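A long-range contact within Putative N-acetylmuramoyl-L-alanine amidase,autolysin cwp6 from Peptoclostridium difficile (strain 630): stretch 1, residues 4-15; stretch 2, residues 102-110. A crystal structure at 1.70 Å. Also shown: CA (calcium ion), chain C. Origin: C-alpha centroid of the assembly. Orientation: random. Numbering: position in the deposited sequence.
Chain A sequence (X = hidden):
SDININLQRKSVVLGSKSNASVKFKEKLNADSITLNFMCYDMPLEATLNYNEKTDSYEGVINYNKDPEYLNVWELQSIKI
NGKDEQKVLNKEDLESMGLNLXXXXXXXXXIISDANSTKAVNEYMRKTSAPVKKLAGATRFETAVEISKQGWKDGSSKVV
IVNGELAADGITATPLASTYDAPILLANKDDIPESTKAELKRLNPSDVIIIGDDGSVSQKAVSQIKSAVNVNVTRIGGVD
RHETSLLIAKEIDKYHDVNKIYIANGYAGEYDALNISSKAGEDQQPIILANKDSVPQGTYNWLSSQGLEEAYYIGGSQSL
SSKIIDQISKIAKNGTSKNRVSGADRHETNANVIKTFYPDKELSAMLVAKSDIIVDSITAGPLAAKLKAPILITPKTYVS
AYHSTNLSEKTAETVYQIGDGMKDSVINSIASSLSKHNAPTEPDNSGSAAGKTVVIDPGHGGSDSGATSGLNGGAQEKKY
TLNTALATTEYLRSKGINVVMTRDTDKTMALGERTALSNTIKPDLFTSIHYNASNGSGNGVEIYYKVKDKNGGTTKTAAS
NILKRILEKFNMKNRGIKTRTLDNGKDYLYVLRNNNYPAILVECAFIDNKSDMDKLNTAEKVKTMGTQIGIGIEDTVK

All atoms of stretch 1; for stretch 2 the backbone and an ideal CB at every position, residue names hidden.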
# COMPACT_ATOMS: atom_id res chain seq x y z
N ASN A 4 -13.88 26.72 14.02
CA ASN A 4 -13.34 25.37 13.89
C ASN A 4 -12.15 25.50 12.93
O ASN A 4 -12.31 26.12 11.87
CB ASN A 4 -14.38 24.39 13.27
CG ASN A 4 -13.72 22.98 13.15
OD1 ASN A 4 -13.12 22.63 12.10
ND2 ASN A 4 -13.71 22.16 14.21
N ILE A 5 -11.00 24.96 13.27
CA ILE A 5 -9.86 25.06 12.35
C ILE A 5 -9.49 23.61 11.91
O ILE A 5 -9.10 22.80 12.75
CB ILE A 5 -8.67 25.69 13.12
CG1 ILE A 5 -9.00 27.14 13.51
CG2 ILE A 5 -7.42 25.68 12.26
CD1 ILE A 5 -7.87 27.75 14.47
N ASN A 6 -9.52 23.34 10.65
CA ASN A 6 -9.22 21.98 10.18
C ASN A 6 -7.94 21.98 9.34
O ASN A 6 -7.97 22.49 8.21
CB ASN A 6 -10.37 21.50 9.31
CG ASN A 6 -10.15 20.04 8.86
OD1 ASN A 6 -9.51 19.22 9.57
ND2 ASN A 6 -10.69 19.60 7.75
N LEU A 7 -6.85 21.43 9.90
CA LEU A 7 -5.57 21.39 9.19
C LEU A 7 -5.39 19.97 8.62
O LEU A 7 -5.66 18.98 9.31
CB LEU A 7 -4.40 21.67 10.16
CG LEU A 7 -4.48 23.08 10.82
CD1 LEU A 7 -3.17 23.28 11.69
CD2 LEU A 7 -4.66 24.18 9.73
N GLN A 8 -4.94 19.89 7.39
CA GLN A 8 -4.80 18.52 6.79
C GLN A 8 -3.66 17.67 7.40
O GLN A 8 -3.85 16.47 7.69
CB GLN A 8 -4.60 18.68 5.30
CG GLN A 8 -4.33 17.31 4.58
CD GLN A 8 -4.06 17.55 3.11
OE1 GLN A 8 -3.53 18.59 2.73
NE2 GLN A 8 -4.39 16.54 2.23
N ARG A 9 -2.48 18.30 7.64
CA ARG A 9 -1.26 17.57 8.09
C ARG A 9 -0.72 18.14 9.35
O ARG A 9 -0.69 19.35 9.48
CB ARG A 9 -0.10 17.76 7.07
CG ARG A 9 -0.49 17.62 5.61
CD ARG A 9 0.68 17.18 4.69
NE ARG A 9 0.15 17.19 3.31
CZ ARG A 9 -0.48 16.16 2.72
NH1 ARG A 9 -0.98 16.30 1.50
NH2 ARG A 9 -0.59 15.00 3.33
N LYS A 10 -0.27 17.28 10.30
CA LYS A 10 0.31 17.76 11.54
C LYS A 10 1.83 17.44 11.56
O LYS A 10 2.55 17.85 12.47
CB LYS A 10 -0.34 17.06 12.71
CG LYS A 10 -1.87 17.37 12.78
CD LYS A 10 -2.10 18.89 12.80
CE LYS A 10 -2.26 19.46 14.17
NZ LYS A 10 -2.95 18.52 15.16
N SER A 11 2.29 16.68 10.57
CA SER A 11 3.73 16.36 10.41
C SER A 11 4.08 16.73 8.96
O SER A 11 3.41 16.24 8.02
CB SER A 11 3.97 14.88 10.68
OG SER A 11 5.35 14.58 10.60
N VAL A 12 5.06 17.61 8.75
CA VAL A 12 5.40 18.07 7.40
C VAL A 12 6.95 18.08 7.22
O VAL A 12 7.65 17.68 8.15
CB VAL A 12 4.83 19.51 7.15
CG1 VAL A 12 3.28 19.49 7.27
CG2 VAL A 12 5.42 20.52 8.14
N VAL A 13 7.41 18.51 6.07
CA VAL A 13 8.85 18.70 5.83
C VAL A 13 8.91 20.01 5.05
O VAL A 13 7.90 20.54 4.62
CB VAL A 13 9.53 17.55 5.01
CG1 VAL A 13 9.39 16.19 5.72
CG2 VAL A 13 8.87 17.45 3.65
N LEU A 14 10.10 20.55 4.83
CA LEU A 14 10.24 21.77 4.02
C LEU A 14 9.66 21.53 2.64
O LEU A 14 10.03 20.50 1.98
CB LEU A 14 11.78 22.10 3.97
CG LEU A 14 12.09 23.41 3.22
CD1 LEU A 14 11.58 24.67 4.01
CD2 LEU A 14 13.64 23.52 3.08
N GLY A 15 8.76 22.40 2.19
CA GLY A 15 8.13 22.27 0.89
C GLY A 15 6.76 21.59 0.96
O GLY A 15 6.06 21.52 -0.05
N UNK A 102 -2.46 24.47 21.21
CA UNK A 102 -1.54 23.42 20.95
C UNK A 102 -2.16 22.32 20.07
O UNK A 102 -1.41 21.54 19.46
CB UNK A 102 -1.04 22.84 22.28
N UNK A 103 -3.49 22.26 20.02
CA UNK A 103 -4.08 21.24 19.14
C UNK A 103 -3.71 21.48 17.66
O UNK A 103 -3.90 20.57 16.82
CB UNK A 103 -5.60 21.23 19.30
N UNK A 104 -3.25 22.69 17.30
CA UNK A 104 -2.92 22.97 15.90
C UNK A 104 -1.40 22.96 15.61
O UNK A 104 -1.01 23.29 14.51
CB UNK A 104 -3.50 24.33 15.51
N UNK A 105 -0.58 22.59 16.58
CA UNK A 105 0.90 22.60 16.33
C UNK A 105 1.27 21.66 15.20
O UNK A 105 0.76 20.53 15.16
CB UNK A 105 1.67 22.20 17.59
N UNK A 106 2.15 22.08 14.31
CA UNK A 106 2.56 21.25 13.18
C UNK A 106 4.04 21.06 13.25
O UNK A 106 4.75 22.07 13.37
CB UNK A 106 2.15 21.87 11.84
N UNK A 107 4.52 19.79 13.24
CA UNK A 107 5.94 19.53 13.35
C UNK A 107 6.57 19.40 11.96
O UNK A 107 6.09 18.63 11.10
CB UNK A 107 6.19 18.26 14.17
N UNK A 108 7.64 20.16 11.73
CA UNK A 108 8.37 20.11 10.45
C UNK A 108 9.62 19.29 10.66
O UNK A 108 10.59 19.73 11.30
CB UNK A 108 8.72 21.51 9.94
N UNK A 109 9.63 18.08 10.12
CA UNK A 109 10.79 17.19 10.27
C UNK A 109 11.67 17.32 9.03
O UNK A 109 11.33 18.04 8.09
CB UNK A 109 10.35 15.74 10.48
N UNK A 110 12.80 16.63 9.03
CA UNK A 110 13.68 16.67 7.86
C UNK A 110 14.30 15.31 7.59
O UNK A 110 14.32 14.46 8.48
CB UNK A 110 14.78 17.71 8.05
CA CA C . -10.46 18.01 11.71

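Positions 102 and 103 lie in the 3-10 segment, and an ideal CB at either finds nothing of stretch 1 within 5.5 Å. Their side chains are therefore left free by this contact, and many polar residues would serve. Position 102 is K102, which forms a salt bridge with the side chain at 105, within its own stretch. Position 103 contributes through its backbone: NZ of K10 donates a hydrogen bond to the carbonyl O of 103 at 2.8 Å, a demand that does not depend on the side chain. The residue is D103, whose side chain points sideways from CA to CB and makes no close contact with stretch 1.

Position 104 is the first to ask for something specific. Its CB points sideways, yet the ideal CB of 104 sits 4.0 Å from L7 CD1 and 5.3 Å from I5 CG2, so a long side chain could run along the apolar residues of the first strand. Leucine, methionine or an aromatic residue would suit. It is Y104, with chi1 in the m well. I5 CD1 lies over one face of the ring, 4.2 Å from the centroid and 11° off its normal, a CH-pi contact, while L7 CD1 sits at the edge. The hydroxyl adds what a phenylalanine ring lacks: Y104 OH is 2.6 Å from a water that accepts from I5 N at 3.0 Å, tying the ring's polar end to the strand backbone.

At 105 the CB points away, so the side chain is free here. A water that accepts from K10 NZ at 2.7 Å also lies 2.9 Å from the O of 105, and another water donates to that O of 105 at 3.0 Å. The residue is D105, whose OD2 takes the salt bridge from K102 NZ at 2.6 Å.

Position 106 opens the strand. Its ideal CB is 4.1 Å from K10 O and 5.1 Å from V12 CG2, with L7 nearby; a compact apolar side chain such as valine or isoleucine fits. V106 reaches both neighbours, CG1 lying 3.7 Å from V12 CG2 and CG2 lying 4.0 Å from L7 CD1.

From 107 the strands run parallel, and alternation sets the rules. The N of 107 donates to K10 O at 2.9 Å and the O of 107 accepts from V12 N at 2.8 Å. Its CB shares a face with S11, where a small polar or beta-branched residue would do. T107 places OG1 2.8 Å from a water that also donates, weakly, to K10 O.

Position 108 turns to the face of V12, its ideal CB 3.9 Å from V12 CG2. Apolar or long amphipathic chains would suit. Q108 lays its methylenes there, CB 3.9 Å from V12 CG2, and brings NE2 within 3.8 Å of L14 CD1.

At 109 the N donates to V12 O at 2.8 Å. The CB returns to the face of S11, and the ideal CB of 109 lies 5.1 Å from S11 OG, inviting a polar chain. E109 answers through water: one donates to E109 OE1 at 2.6 Å and lies 2.7 Å from S11 OG.

Position 110 meets nothing of stretch 1, leaving its choice open; the CB of F110 points sideways, and the ring makes no contact with stretch 1.

Stretch 2 102-110: KDYDVTQEF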
# COMPACT_ATOMS: atom_id res chain seq x y z
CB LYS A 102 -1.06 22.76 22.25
CG LYS A 102 0.07 23.59 22.95
CD LYS A 102 1.53 23.07 22.65
CE LYS A 102 2.51 24.20 22.31
NZ LYS A 102 3.74 23.77 21.50
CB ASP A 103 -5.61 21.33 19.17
CG ASP A 103 -6.22 20.97 20.50
OD1 ASP A 103 -7.40 21.24 20.69
OD2 ASP A 103 -5.50 20.42 21.36
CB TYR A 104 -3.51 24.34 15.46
CG TYR A 104 -4.97 24.36 15.82
CD1 TYR A 104 -5.42 25.07 16.94
CD2 TYR A 104 -5.90 23.56 15.13
CE1 TYR A 104 -6.73 24.96 17.38
CE2 TYR A 104 -7.23 23.44 15.58
CZ TYR A 104 -7.62 24.14 16.71
OH TYR A 104 -8.86 23.98 17.28
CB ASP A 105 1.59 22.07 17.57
CG ASP A 105 1.66 23.06 18.71
OD1 ASP A 105 1.19 24.20 18.55
OD2 ASP A 105 2.16 22.69 19.76
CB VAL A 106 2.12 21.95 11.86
CG1 VAL A 106 2.75 21.25 10.66
CG2 VAL A 106 0.57 21.93 11.77
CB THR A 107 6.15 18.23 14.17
OG1 THR A 107 5.52 18.41 15.42
CG2 THR A 107 7.62 17.93 14.38
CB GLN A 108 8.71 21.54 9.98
CG GLN A 108 9.42 21.55 8.62
CD GLN A 108 9.40 22.97 8.08
OE1 GLN A 108 8.39 23.66 8.13
NE2 GLN A 108 10.52 23.41 7.45
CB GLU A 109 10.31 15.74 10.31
CG GLU A 109 9.20 15.52 11.31
CD GLU A 109 9.76 15.25 12.72
OE1 GLU A 109 8.98 14.82 13.58
OE2 GLU A 109 10.95 15.46 12.95
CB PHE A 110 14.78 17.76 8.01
CG PHE A 110 15.73 17.51 9.15
CD1 PHE A 110 15.50 18.06 10.40
CD2 PHE A 110 16.88 16.75 8.97
CE1 PHE A 110 16.37 17.84 11.45
CE2 PHE A 110 17.76 16.52 10.02
CZ PHE A 110 17.50 17.06 11.26
O HOH W 1 -10.75 23.24 15.67
O HOH W 2 -10.98 20.20 12.54
O HOH W 3 2.77 18.45 15.86
O HOH W 4 -1.02 19.15 16.99
O HOH W 5 6.42 14.41 13.09
O HOH W 6 12.50 19.36 6.04
O HOH W 7 -8.30 17.88 12.55
O HOH W 8 -11.29 17.58 13.59
O HOH W 9 -9.90 15.96 10.83
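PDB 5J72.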